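Local coordinates for periplasmic binding protein (Veillonella parvula, PDB 4LJS) that probably binds a small ligand, perhaps an iron chelate or a related metal complex, outside the cytoplasmic membrane and delivers it to an ABC transporter, at residues P23-S28 / P35-Y40; R46-W51 / A69-P74; D65-G70 / D88-K93; K205-Y210 / I235-V240; F286-A291 / I303-H308. One frame throughout, in Å; residues are numbered along the deposited sequence.

Contact 1: P23-S28 / P35-Y40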
# COMPACT_ATOMS: atom_id res chain seq x y z
N PRO A 23 -1.95 27.43 9.30
CA PRO A 23 -1.00 26.62 8.54
C PRO A 23 -0.93 25.19 9.07
O PRO A 23 -1.11 24.95 10.26
CB PRO A 23 0.33 27.33 8.76
CG PRO A 23 -0.04 28.74 9.08
CD PRO A 23 -1.32 28.65 9.84
N VAL A 24 -0.66 24.25 8.17
CA VAL A 24 -0.55 22.84 8.53
C VAL A 24 0.91 22.44 8.65
O VAL A 24 1.70 22.59 7.72
CB VAL A 24 -1.25 21.94 7.49
CG1 VAL A 24 -0.81 20.49 7.65
CG2 VAL A 24 -2.76 22.07 7.60
N THR A 25 1.27 21.93 9.83
CA THR A 25 2.62 21.44 10.07
C THR A 25 2.61 19.91 10.06
O THR A 25 1.86 19.28 10.79
CB THR A 25 3.16 21.97 11.40
OG1 THR A 25 3.58 23.33 11.24
CG2 THR A 25 4.33 21.15 11.87
N ILE A 26 3.45 19.33 9.22
CA ILE A 26 3.50 17.88 9.06
C ILE A 26 4.88 17.35 9.41
O ILE A 26 5.89 17.96 9.05
CB ILE A 26 3.17 17.48 7.60
CG1 ILE A 26 1.70 17.78 7.27
CG2 ILE A 26 3.49 16.00 7.34
CD1 ILE A 26 0.71 17.04 8.15
N GLU A 27 4.92 16.23 10.13
CA GLU A 27 6.17 15.52 10.37
C GLU A 27 6.33 14.31 9.46
O GLU A 27 5.45 13.45 9.36
CB GLU A 27 6.26 15.08 11.83
CG GLU A 27 7.45 14.17 12.11
CD GLU A 27 7.50 13.68 13.54
OE1 GLU A 27 6.90 12.63 13.83
OE2 GLU A 27 8.14 14.36 14.37
N SER A 28 7.48 14.23 8.79
CA SER A 28 7.83 13.09 7.96
C SER A 28 9.26 12.70 8.31
O SER A 28 9.85 13.27 9.23
CB SER A 28 7.70 13.46 6.48
OG SER A 28 7.68 12.31 5.64
N PRO A 35 13.48 12.73 11.66
CA PRO A 35 12.30 13.49 11.23
C PRO A 35 12.66 14.85 10.64
O PRO A 35 13.70 15.44 10.96
CB PRO A 35 11.53 13.70 12.54
CG PRO A 35 12.61 13.78 13.59
CD PRO A 35 13.71 12.85 13.12
N PHE A 36 11.79 15.35 9.77
CA PHE A 36 11.88 16.73 9.33
C PHE A 36 10.48 17.29 9.31
O PHE A 36 9.50 16.54 9.20
CB PHE A 36 12.55 16.86 7.96
CG PHE A 36 11.74 16.30 6.81
CD1 PHE A 36 11.72 14.94 6.56
CD2 PHE A 36 11.03 17.15 5.98
CE1 PHE A 36 10.98 14.42 5.49
CE2 PHE A 36 10.29 16.65 4.91
CZ PHE A 36 10.27 15.28 4.66
N GLU A 37 10.38 18.60 9.46
CA GLU A 37 9.09 19.24 9.58
C GLU A 37 8.84 20.10 8.36
O GLU A 37 9.76 20.74 7.85
CB GLU A 37 9.06 20.09 10.84
CG GLU A 37 7.71 20.18 11.49
CD GLU A 37 7.78 20.77 12.88
OE1 GLU A 37 8.24 21.93 13.02
OE2 GLU A 37 7.39 20.06 13.83
N SER A 38 7.60 20.11 7.90
CA SER A 38 7.20 20.91 6.76
C SER A 38 5.92 21.67 7.09
O SER A 38 5.01 21.12 7.71
CB SER A 38 6.96 20.02 5.54
OG SER A 38 8.11 19.24 5.28
N THR A 39 5.87 22.93 6.67
CA THR A 39 4.69 23.76 6.91
C THR A 39 4.01 24.12 5.60
O THR A 39 4.65 24.58 4.66
CB THR A 39 5.05 25.03 7.69
OG1 THR A 39 5.47 24.67 9.01
CG2 THR A 39 3.84 25.94 7.80
N TYR A 40 2.70 23.90 5.56
CA TYR A 40 1.90 24.17 4.37
C TYR A 40 0.93 25.32 4.62
O TYR A 40 0.10 25.23 5.52
CB TYR A 40 1.12 22.92 3.99
CG TYR A 40 1.98 21.72 3.65
CD1 TYR A 40 2.53 20.93 4.66
CD2 TYR A 40 2.23 21.38 2.33
CE1 TYR A 40 3.32 19.83 4.34
CE2 TYR A 40 3.02 20.29 2.01
CZ TYR A 40 3.56 19.52 3.01
OH TYR A 40 4.34 18.43 2.69
O HOH W 1 7.34 17.14 6.85

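Contact 2: R46-W51 / A69-P74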
# COMPACT_ATOMS: atom_id res chain seq x y z
N ARG A 46 0.51 21.60 -7.67
CA ARG A 46 1.26 20.85 -8.66
C ARG A 46 2.05 19.74 -7.99
O ARG A 46 3.17 19.95 -7.52
CB ARG A 46 2.20 21.78 -9.43
CG ARG A 46 1.49 22.84 -10.26
CD ARG A 46 2.46 23.69 -11.06
NE ARG A 46 3.22 22.89 -12.01
CZ ARG A 46 2.77 22.51 -13.20
NH1 ARG A 46 3.53 21.77 -13.99
NH2 ARG A 46 1.56 22.87 -13.61
N VAL A 47 1.47 18.55 -7.95
CA VAL A 47 2.04 17.45 -7.19
C VAL A 47 2.74 16.44 -8.11
O VAL A 47 2.21 16.06 -9.15
CB VAL A 47 0.94 16.73 -6.39
CG1 VAL A 47 1.53 15.59 -5.55
CG2 VAL A 47 0.19 17.73 -5.53
N VAL A 48 3.95 16.06 -7.73
CA VAL A 48 4.63 14.93 -8.35
C VAL A 48 4.50 13.78 -7.36
O VAL A 48 4.91 13.87 -6.20
CB VAL A 48 6.10 15.25 -8.67
CG1 VAL A 48 6.85 13.99 -9.08
CG2 VAL A 48 6.18 16.32 -9.77
N ALA A 49 3.86 12.70 -7.82
CA ALA A 49 3.53 11.59 -6.94
C ALA A 49 4.19 10.31 -7.45
O ALA A 49 3.93 9.86 -8.58
CB ALA A 49 2.01 11.42 -6.85
N MSE A 50 5.05 9.73 -6.62
CA MSE A 50 5.77 8.52 -6.99
C MSE A 50 5.16 7.29 -6.32
O MSE A 50 4.96 7.28 -5.10
CB MSE A 50 7.25 8.64 -6.64
CG MSE A 50 8.18 7.71 -7.40
SE MSE A 50 8.62 8.30 -9.22
CE MSE A 50 8.13 10.12 -8.95
N TRP A 51 4.87 6.27 -7.13
CA TRP A 51 4.35 4.98 -6.68
C TRP A 51 2.87 4.99 -6.29
O TRP A 51 2.31 6.04 -5.95
CB TRP A 51 5.23 4.34 -5.60
CG TRP A 51 6.69 4.52 -5.88
CD1 TRP A 51 7.62 5.12 -5.08
CD2 TRP A 51 7.39 4.14 -7.08
NE1 TRP A 51 8.85 5.11 -5.69
CE2 TRP A 51 8.74 4.52 -6.92
CE3 TRP A 51 7.00 3.50 -8.27
CZ2 TRP A 51 9.70 4.30 -7.91
CZ3 TRP A 51 7.96 3.28 -9.24
CH2 TRP A 51 9.29 3.68 -9.06
N ALA A 69 2.31 14.75 -12.12
CA ALA A 69 2.93 13.48 -12.47
C ALA A 69 2.57 12.39 -11.46
O ALA A 69 2.67 12.60 -10.24
CB ALA A 69 4.44 13.63 -12.59
N GLY A 70 2.13 11.25 -11.98
CA GLY A 70 1.79 10.11 -11.15
C GLY A 70 2.46 8.91 -11.78
O GLY A 70 1.91 8.27 -12.68
N MSE A 71 3.68 8.63 -11.32
CA MSE A 71 4.53 7.68 -12.02
C MSE A 71 4.72 6.39 -11.22
O MSE A 71 4.78 6.43 -10.00
CB MSE A 71 5.88 8.32 -12.35
CG MSE A 71 5.75 9.59 -13.19
SE MSE A 71 7.43 10.56 -13.48
CE MSE A 71 7.35 11.70 -11.92
N GLY A 72 4.81 5.26 -11.92
CA GLY A 72 5.13 4.01 -11.25
C GLY A 72 4.06 2.94 -11.23
O GLY A 72 4.30 1.83 -10.75
N ILE A 73 2.87 3.24 -11.74
CA ILE A 73 1.86 2.20 -11.95
C ILE A 73 1.93 1.71 -13.40
O ILE A 73 1.78 2.49 -14.33
CB ILE A 73 0.45 2.70 -11.62
CG1 ILE A 73 0.42 3.39 -10.26
CG2 ILE A 73 -0.55 1.55 -11.65
CD1 ILE A 73 -0.94 3.94 -9.88
N PRO A 74 2.13 0.40 -13.59
CA PRO A 74 2.34 -0.17 -14.92
C PRO A 74 1.15 -0.03 -15.86
O PRO A 74 1.34 -0.03 -17.07
CB PRO A 74 2.60 -1.65 -14.65
CG PRO A 74 2.99 -1.72 -13.22
CD PRO A 74 2.25 -0.62 -12.53

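Contact 3: D65-G70 / D88-K93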
# COMPACT_ATOMS: atom_id res chain seq x y z
N ASP A 65 -6.93 16.02 -9.61
CA ASP A 65 -6.64 17.10 -10.55
C ASP A 65 -5.36 17.84 -10.22
O ASP A 65 -4.78 18.48 -11.09
CB ASP A 65 -7.80 18.11 -10.60
CG ASP A 65 -8.86 17.71 -11.58
OD1 ASP A 65 -8.53 16.95 -12.52
OD2 ASP A 65 -10.01 18.16 -11.43
N ARG A 66 -4.92 17.77 -8.97
CA ARG A 66 -3.72 18.50 -8.56
C ARG A 66 -2.43 17.76 -8.91
O ARG A 66 -1.34 18.32 -8.84
CB ARG A 66 -3.78 18.86 -7.07
CG ARG A 66 -4.96 19.79 -6.75
CD ARG A 66 -5.06 20.16 -5.29
NE ARG A 66 -6.17 21.09 -5.07
CZ ARG A 66 -6.03 22.41 -5.00
NH1 ARG A 66 -4.83 22.97 -5.08
NH2 ARG A 66 -7.10 23.18 -4.81
N ILE A 67 -2.56 16.50 -9.32
CA ILE A 67 -1.41 15.69 -9.69
C ILE A 67 -0.92 16.01 -11.11
O ILE A 67 -1.64 15.84 -12.09
CB ILE A 67 -1.73 14.19 -9.62
CG1 ILE A 67 -2.18 13.79 -8.22
CG2 ILE A 67 -0.51 13.38 -10.07
CD1 ILE A 67 -2.60 12.33 -8.11
N VAL A 68 0.33 16.47 -11.21
CA VAL A 68 0.95 16.71 -12.51
C VAL A 68 1.61 15.44 -13.02
O VAL A 68 1.47 15.07 -14.19
CB VAL A 68 1.97 17.86 -12.46
CG1 VAL A 68 2.74 17.96 -13.78
CG2 VAL A 68 1.27 19.17 -12.15
N ALA A 69 2.31 14.75 -12.12
CA ALA A 69 2.93 13.48 -12.47
C ALA A 69 2.57 12.39 -11.46
O ALA A 69 2.67 12.60 -10.24
CB ALA A 69 4.44 13.63 -12.59
N GLY A 70 2.13 11.25 -11.98
CA GLY A 70 1.79 10.11 -11.15
C GLY A 70 2.46 8.91 -11.78
O GLY A 70 1.91 8.27 -12.68
N ASP A 88 -6.49 8.39 -15.39
CA ASP A 88 -6.29 8.62 -16.82
C ASP A 88 -5.96 10.08 -17.15
O ASP A 88 -5.29 10.35 -18.14
CB ASP A 88 -7.52 8.19 -17.64
CG ASP A 88 -7.78 6.68 -17.57
OD1 ASP A 88 -6.85 5.92 -17.21
OD2 ASP A 88 -8.91 6.26 -17.87
N LYS A 89 -6.44 11.01 -16.33
CA LYS A 89 -6.22 12.43 -16.61
C LYS A 89 -4.82 12.93 -16.26
O LYS A 89 -4.42 14.01 -16.69
CB LYS A 89 -7.25 13.29 -15.88
CG LYS A 89 -8.66 13.22 -16.45
CD LYS A 89 -9.55 14.21 -15.71
CE LYS A 89 -8.88 15.58 -15.61
NZ LYS A 89 -9.59 16.52 -14.69
N ILE A 90 -4.09 12.17 -15.46
CA ILE A 90 -2.75 12.59 -15.03
C ILE A 90 -1.84 12.74 -16.25
O ILE A 90 -1.65 11.79 -17.00
CB ILE A 90 -2.15 11.60 -14.02
CG1 ILE A 90 -3.02 11.56 -12.75
CG2 ILE A 90 -0.71 11.98 -13.66
CD1 ILE A 90 -2.65 10.42 -11.82
N PRO A 91 -1.32 13.96 -16.45
CA PRO A 91 -0.45 14.31 -17.59
C PRO A 91 0.80 13.42 -17.74
O PRO A 91 1.04 12.91 -18.83
CB PRO A 91 -0.05 15.75 -17.28
CG PRO A 91 -1.18 16.29 -16.47
CD PRO A 91 -1.63 15.14 -15.62
N TYR A 92 1.58 13.23 -16.68
CA TYR A 92 2.82 12.46 -16.78
C TYR A 92 2.73 11.17 -15.98
O TYR A 92 2.57 11.21 -14.76
CB TYR A 92 4.02 13.26 -16.28
CG TYR A 92 4.34 14.53 -17.06
CD1 TYR A 92 5.17 14.49 -18.18
CD2 TYR A 92 3.85 15.76 -16.65
CE1 TYR A 92 5.48 15.66 -18.90
CE2 TYR A 92 4.15 16.94 -17.35
CZ TYR A 92 4.97 16.88 -18.48
OH TYR A 92 5.27 18.04 -19.16
N LYS A 93 2.87 10.03 -16.66
CA LYS A 93 2.80 8.72 -16.00
C LYS A 93 4.06 7.87 -16.20
O LYS A 93 4.37 7.02 -15.38
CB LYS A 93 1.61 7.91 -16.54
CG LYS A 93 0.23 8.41 -16.17
CD LYS A 93 -0.80 7.65 -17.01
CE LYS A 93 -2.22 8.14 -16.76
NZ LYS A 93 -2.50 9.42 -17.46

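Contact 4: K205-Y210 / I235-V240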
# COMPACT_ATOMS: atom_id res chain seq x y z
N LYS A 205 11.27 -21.23 -7.14
CA LYS A 205 10.85 -22.42 -6.41
C LYS A 205 10.90 -22.17 -4.91
O LYS A 205 10.99 -23.12 -4.13
CB LYS A 205 11.74 -23.61 -6.78
N HIS A 206 10.83 -20.91 -4.51
CA HIS A 206 10.97 -20.58 -3.09
C HIS A 206 9.80 -19.79 -2.53
O HIS A 206 9.12 -19.05 -3.25
CB HIS A 206 12.28 -19.84 -2.85
CG HIS A 206 13.49 -20.66 -3.15
ND1 HIS A 206 13.94 -21.67 -2.32
CD2 HIS A 206 14.34 -20.65 -4.21
CE1 HIS A 206 15.01 -22.23 -2.84
NE2 HIS A 206 15.28 -21.63 -3.99
N PHE A 207 9.57 -19.95 -1.22
CA PHE A 207 8.50 -19.26 -0.52
C PHE A 207 9.04 -18.12 0.33
O PHE A 207 9.46 -18.33 1.46
CB PHE A 207 7.72 -20.22 0.38
CG PHE A 207 6.99 -21.30 -0.36
CD1 PHE A 207 6.66 -21.14 -1.70
CD2 PHE A 207 6.64 -22.48 0.27
CE1 PHE A 207 5.99 -22.13 -2.38
CE2 PHE A 207 5.97 -23.47 -0.41
CZ PHE A 207 5.65 -23.30 -1.74
N ARG A 208 9.02 -16.92 -0.23
CA ARG A 208 9.42 -15.72 0.49
C ARG A 208 8.41 -15.50 1.62
O ARG A 208 7.21 -15.41 1.37
CB ARG A 208 9.44 -14.54 -0.48
CG ARG A 208 9.84 -13.20 0.10
CD ARG A 208 9.88 -12.14 -1.01
NE ARG A 208 11.05 -12.28 -1.88
CZ ARG A 208 11.25 -11.56 -2.99
NH1 ARG A 208 10.35 -10.68 -3.38
NH2 ARG A 208 12.35 -11.74 -3.71
N LEU A 209 8.90 -15.42 2.86
CA LEU A 209 8.02 -15.33 4.03
C LEU A 209 7.72 -13.89 4.46
O LEU A 209 8.61 -13.05 4.52
CB LEU A 209 8.63 -16.09 5.20
CG LEU A 209 7.96 -15.89 6.57
CD1 LEU A 209 6.56 -16.48 6.60
CD2 LEU A 209 8.82 -16.49 7.67
N TYR A 210 6.45 -13.62 4.76
CA TYR A 210 6.05 -12.34 5.34
C TYR A 210 5.54 -12.56 6.75
O TYR A 210 4.44 -13.07 6.95
CB TYR A 210 4.95 -11.68 4.50
CG TYR A 210 5.41 -11.11 3.18
CD1 TYR A 210 5.98 -11.93 2.20
CD2 TYR A 210 5.27 -9.76 2.89
CE1 TYR A 210 6.40 -11.42 0.99
CE2 TYR A 210 5.69 -9.24 1.68
CZ TYR A 210 6.25 -10.07 0.73
OH TYR A 210 6.66 -9.55 -0.48
N ILE A 235 10.59 -19.63 3.94
CA ILE A 235 10.05 -20.76 4.68
C ILE A 235 10.03 -22.03 3.83
O ILE A 235 9.47 -22.04 2.73
CB ILE A 235 8.66 -20.47 5.30
CG1 ILE A 235 8.19 -21.67 6.13
CG2 ILE A 235 7.64 -20.12 4.22
CD1 ILE A 235 7.04 -21.37 7.06
N SER A 236 10.66 -23.08 4.34
CA SER A 236 10.74 -24.34 3.61
C SER A 236 9.36 -24.97 3.49
O SER A 236 8.49 -24.77 4.35
CB SER A 236 11.68 -25.31 4.31
OG SER A 236 11.13 -25.77 5.54
N MSE A 237 9.15 -25.72 2.41
CA MSE A 237 7.94 -26.50 2.23
C MSE A 237 7.75 -27.44 3.42
O MSE A 237 6.62 -27.73 3.83
CB MSE A 237 8.02 -27.29 0.92
CG MSE A 237 6.81 -28.18 0.64
SE MSE A 237 6.69 -28.74 -1.23
CE MSE A 237 6.93 -27.00 -2.07
N GLU A 238 8.87 -27.87 3.98
CA GLU A 238 8.88 -28.73 5.16
C GLU A 238 8.33 -28.02 6.40
O GLU A 238 7.53 -28.59 7.14
CB GLU A 238 10.30 -29.21 5.43
CG GLU A 238 10.45 -29.93 6.75
CD GLU A 238 11.78 -30.64 6.85
OE1 GLU A 238 12.78 -30.10 6.32
OE2 GLU A 238 11.82 -31.73 7.45
N ASP A 239 8.77 -26.79 6.61
CA ASP A 239 8.28 -25.97 7.72
C ASP A 239 6.81 -25.59 7.54
O ASP A 239 6.09 -25.41 8.52
CB ASP A 239 9.13 -24.70 7.88
CG ASP A 239 10.26 -24.87 8.87
OD1 ASP A 239 10.01 -25.45 9.95
OD2 ASP A 239 11.39 -24.44 8.56
N VAL A 240 6.38 -25.48 6.30
CA VAL A 240 4.98 -25.19 6.02
C VAL A 240 4.10 -26.38 6.41
O VAL A 240 3.03 -26.20 7.00
CB VAL A 240 4.76 -24.81 4.54
CG1 VAL A 240 3.28 -24.62 4.26
CG2 VAL A 240 5.53 -23.54 4.21

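Contact 5: F286-A291 / I303-H308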
# COMPACT_ATOMS: atom_id res chain seq x y z
N PHE A 286 -4.96 -15.32 -3.57
CA PHE A 286 -4.05 -14.28 -4.04
C PHE A 286 -4.20 -13.02 -3.18
O PHE A 286 -5.31 -12.64 -2.81
CB PHE A 286 -4.35 -13.93 -5.50
CG PHE A 286 -3.79 -14.93 -6.48
CD1 PHE A 286 -2.46 -15.30 -6.43
CD2 PHE A 286 -4.61 -15.49 -7.46
CE1 PHE A 286 -1.94 -16.21 -7.34
CE2 PHE A 286 -4.10 -16.40 -8.37
CZ PHE A 286 -2.76 -16.76 -8.31
N LEU A 287 -3.08 -12.38 -2.89
CA LEU A 287 -3.07 -11.12 -2.15
C LEU A 287 -2.09 -10.17 -2.83
O LEU A 287 -0.88 -10.38 -2.80
CB LEU A 287 -2.69 -11.37 -0.69
CG LEU A 287 -2.61 -10.19 0.29
CD1 LEU A 287 -3.92 -9.41 0.36
CD2 LEU A 287 -2.21 -10.68 1.69
N PRO A 288 -2.62 -9.12 -3.48
CA PRO A 288 -1.73 -8.21 -4.22
C PRO A 288 -0.76 -7.46 -3.31
O PRO A 288 -1.16 -6.92 -2.27
CB PRO A 288 -2.71 -7.23 -4.91
CG PRO A 288 -4.00 -7.38 -4.17
CD PRO A 288 -4.04 -8.78 -3.64
N LEU A 289 0.51 -7.48 -3.69
CA LEU A 289 1.57 -6.77 -2.98
C LEU A 289 1.22 -5.29 -2.82
O LEU A 289 1.45 -4.70 -1.76
CB LEU A 289 2.90 -6.93 -3.73
CG LEU A 289 4.17 -6.40 -3.05
CD1 LEU A 289 4.36 -7.03 -1.67
CD2 LEU A 289 5.40 -6.65 -3.92
N LEU A 290 0.64 -4.70 -3.86
CA LEU A 290 0.28 -3.28 -3.83
C LEU A 290 -0.74 -2.96 -2.72
O LEU A 290 -0.98 -1.79 -2.42
CB LEU A 290 -0.22 -2.80 -5.21
CG LEU A 290 -1.50 -3.38 -5.84
CD1 LEU A 290 -2.76 -2.80 -5.21
CD2 LEU A 290 -1.54 -3.16 -7.36
N ALA A 291 -1.34 -3.99 -2.14
CA ALA A 291 -2.31 -3.80 -1.06
C ALA A 291 -1.70 -4.07 0.31
O ALA A 291 -2.33 -3.80 1.33
CB ALA A 291 -3.52 -4.68 -1.27
N ILE A 303 -7.34 -5.65 3.62
CA ILE A 303 -8.25 -5.91 4.73
C ILE A 303 -9.38 -6.85 4.29
O ILE A 303 -9.67 -7.83 4.97
CB ILE A 303 -8.88 -4.61 5.28
CG1 ILE A 303 -7.85 -3.80 6.07
CG2 ILE A 303 -10.05 -4.93 6.19
CD1 ILE A 303 -8.33 -2.40 6.41
N ASP A 304 -9.99 -6.54 3.16
CA ASP A 304 -11.07 -7.36 2.61
C ASP A 304 -10.64 -8.78 2.25
O ASP A 304 -11.33 -9.75 2.60
CB ASP A 304 -11.71 -6.68 1.40
CG ASP A 304 -12.57 -5.49 1.78
OD1 ASP A 304 -12.86 -5.32 2.99
OD2 ASP A 304 -12.98 -4.72 0.89
N ILE A 305 -9.52 -8.90 1.56
CA ILE A 305 -9.03 -10.22 1.16
C ILE A 305 -8.65 -11.06 2.38
O ILE A 305 -9.02 -12.23 2.48
CB ILE A 305 -7.85 -10.12 0.19
CG1 ILE A 305 -8.33 -9.50 -1.13
CG2 ILE A 305 -7.20 -11.49 -0.03
CD1 ILE A 305 -7.23 -9.27 -2.15
N VAL A 306 -7.92 -10.46 3.31
CA VAL A 306 -7.48 -11.19 4.48
C VAL A 306 -8.64 -11.56 5.42
O VAL A 306 -8.74 -12.71 5.86
CB VAL A 306 -6.35 -10.45 5.22
CG1 VAL A 306 -5.96 -11.21 6.47
CG2 VAL A 306 -5.14 -10.31 4.29
N SER A 307 -9.53 -10.61 5.70
CA SER A 307 -10.66 -10.90 6.58
C SER A 307 -11.58 -11.95 5.94
O SER A 307 -12.06 -12.84 6.63
CB SER A 307 -11.45 -9.63 6.92
OG SER A 307 -12.17 -9.17 5.78
N HIS A 308 -11.81 -11.84 4.64
CA HIS A 308 -12.68 -12.78 3.94
C HIS A 308 -12.04 -14.17 3.87
O HIS A 308 -12.74 -15.17 4.00
CB HIS A 308 -13.06 -12.27 2.55
CG HIS A 308 -14.08 -11.16 2.58
ND1 HIS A 308 -14.02 -10.12 3.48
CD2 HIS A 308 -15.17 -10.94 1.81
CE1 HIS A 308 -15.04 -9.30 3.27
NE2 HIS A 308 -15.75 -9.78 2.26

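Contact 1: P23-S28 / P35-Y40
V24, I26 and S28 pair with Y40, S38 and F36 in the hydrogen-bonded positions of an antiparallel beta hairpin whose strand segments run at 159°. Each pair exchanges two N-H...O=C bonds; in the first, V24 N reaches Y40 O at 2.9 Å and Y40 N reaches V24 O at 2.7 Å. One water ties the two strands together on the I26, S38 and F36 side: it donates to I26 O and F36 O and accepts from S38 OG at 2.7 Å.

On the T25, E27, E37 and T39 face polar and aliphatic groups mix. T25 OG1 and T39 OG1 share a hydrogen bond of 3.2 Å, while T25 CG2 lies 3.5 Å from E37 CG.

The other face is more apolar. I26 CG1 meets Y40 CE1 at 3.9 Å, and the F36 ring is carried toward S28, its CG standing between the backbone N and the carbonyl carbon (chi1 69°). F36 CE1 comes within 3.6 Å of S28 CB, while S28 OG bonds to I138 N. An alanine in place of F36 would probably leave S28 CB without this cover and open a gap toward P126.

The chemistry is thus two-sided: hydroxyls and carboxylates face outward, while the face of V24, I26, S28, F36, S38 and Y40, mostly apolar but with the S28 bond to I138, lies against strand 135-138 and helix 151-164.

Contact 2: R46-W51 / A69-P74
V48, M50 and M71 meet on one face of two parallel strands, 47-50 and 69-71, whose axes differ in direction by only 5°. This is the tight part. M71 is reached by two side chains: its CE lies 3.5 Å from M50 CE and 3.7 Å from V48 CG1. Both methionines are selenomethionine. M71 bends at chi3 (-90°), which turns CE toward strand 47-50. Beneath them the main chains exchange alternating bonds, among them A49 N to A69 O at 2.7 Å and M71 N to A49 O at 3.0 Å. On the reverse face A49 pairs with G70, which has no side chain; A49 CB lies 3.6 Å from A69 O and packs on S54 of helix 52-60.

Toward the C-terminal ends the contact becomes partly exposed. W51 N still donates to M71 O at 2.9 Å, but the side-chain packing reduces to the indole against a glycine, with W51 CZ3 3.5 Å from G72 CA. A CB on G72 would collide with W51 CE3. The indole is backed on one face by M50 CG, and its ring also meets that of W114.

Strand 47-50, helix 52-60 and strand 67-71 form a beta-alpha-beta unit, with W51 at the N-cap of its helix. The chemistry implies a buried, apolar sheet face giving way to an aromatic group at the strand ends; a nearby glycerol, probably from the crystallisation liquor, is only a weak hint of a ligand-facing edge.

Contact 3: D65-G70 / D88-K93
V68 and G70 bond to the backbone of Y92 on both its polar atoms, Y92 N reaching V68 O at 3.1 Å and G70 N reaching Y92 O at 2.8 Å, which makes a single bridge between A69 and Y92 with their CA atoms 4.4 Å apart. The chain turns a corner at V68, and P91 packs its ring carbons against that residue's carbonyl oxygen. V68 O also lies at the edge of the Y92 ring, in its plane, 3.5 Å from CD2. Alongside, V68 CG1 touches the same CD2, and A69 CB meets Y92 CB at 3.7 Å.

The single bridge fastens the loop after helix 84-89 to the outer edge of strand 67-71, the outermost strand of the parallel sheet within this chain. I90 packs between I67 and G70. Its CG2, anti to the backbone N (chi1 -62° for CG1), approaches G70 N at 3.4 Å and I67 CG2 at 3.9 Å, and a CB on G70 would be tight against I90 CD1.

At the exposed end K89 NZ forms a salt bridge with D65 OD1, modelled so short that its exact length is doubtful. K93 folds back to donate from NZ to I90 O, on a lone pair, and makes a cation-pi contact with Y87.

Contact 4: K205-Y210 / I235-V240
I235 opens the segment by donating its N-H to F207 O over 3.0 Å at 168°, the one hydrogen bond between the two segments. Its carbonyl then turns to the same residue, I235 O lying 3.4 Å from F207 CB. The CG2 branch, held between the backbone N and the carbonyl carbon while CG1 is anti to N (chi1 -177°), meets F207 CB at 3.8 Å and, more loosely, L209 CB at 4.3 Å.

S236 faces the other way and serves as N-cap of the helix that begins at M237: D239 N donates to S236 OG at 2.8 Å. S236 OG in turn gives a weak bond to D239 OD2, and V240 N to S236 O is the first helical backbone bond.

The two segments belong to the half of the molecule built on a mixed sheet. The contact sets the start of helix 237-243 against strand 206-209, the antiparallel partner of 196-203, and the helix leads into 247-252, which is parallel to 196-203.

M237, a selenomethionine, comes next. Its chain bends at chi3 (-49°), bringing CE to 3.9 Å from F207 CZ at the far end of the ring. One helical turn past S236, V240 sends CG2 to F207 CD2 at 4.2 Å, a lighter touch on a side chain that also meets I200 and V202 of strand 196-203.

Contact 5: F286-A291 / I303-H308
I305 is the main bump of this contact, projecting from helix 303-308 into a hollow formed by F286 O, the L287 side chain and the P288 ring. The axes of the two short segments, helix 303-308 and strand 286-288, approach to 9.1 Å at 156°, nearly antiparallel.

The two arms of I305 enter different parts of the hollow. CG2, anti to the backbone N, settles 3.6 Å from F286 O and 3.9 Å from L287 CD1. The other arm is extended (chi2 177°), and its CD1 meets P288 CD tip to tip at 3.6 Å. L287 answers with a fork: CG is anti to its backbone N, CD1 rests on I305, and CD2 reaches V306 CG2 at 3.9 Å, so one leucine spans two successive helix residues. An alanine at I305 would probably open a gap beside P288 CD and F286 O and leave L287 CD1 only the retained CB on that side.

Neighbouring elements extend the packing: F249 of strand 247-252 touches both L287 and V306, and I303 lies on M178 of helix 168-188. Helix 299-310 is therefore set between the sheet and that long helix.

No hydrogen bond joins the segments. S307 OG instead donates within the helix to I303 O, which also accepts S307 N from the opposite face. The chemistry is consistent with a junction held by apolar packing and shape, while S307 bonds within its own helix and the L287 backbone bonds to strand 247-252.

How the contacts relate
Contact 1 is the most exposed of the five, a hairpin rich in hydrogen bonds and flanked by hydroxyls and carboxylates; the other four are largely buried. Contacts 2 and 3 hold the same strand, 67-71, share A69 and G70, and touch directly, their centres about 7 Å apart: contact 2 joins it inside the parallel sheet, contact 3 along its outer side, where a salt bridge reaches solvent. Contacts 4 and 5 both reach the mixed sheet, with centres about 19 Å apart, and meet where Y210 touches L289. Contact 4 combines a single backbone hydrogen bond with packing round a phenylalanine ring, whereas contact 5, nearest the middle of the chain, has no hydrogen bond across it and is mainly apolar.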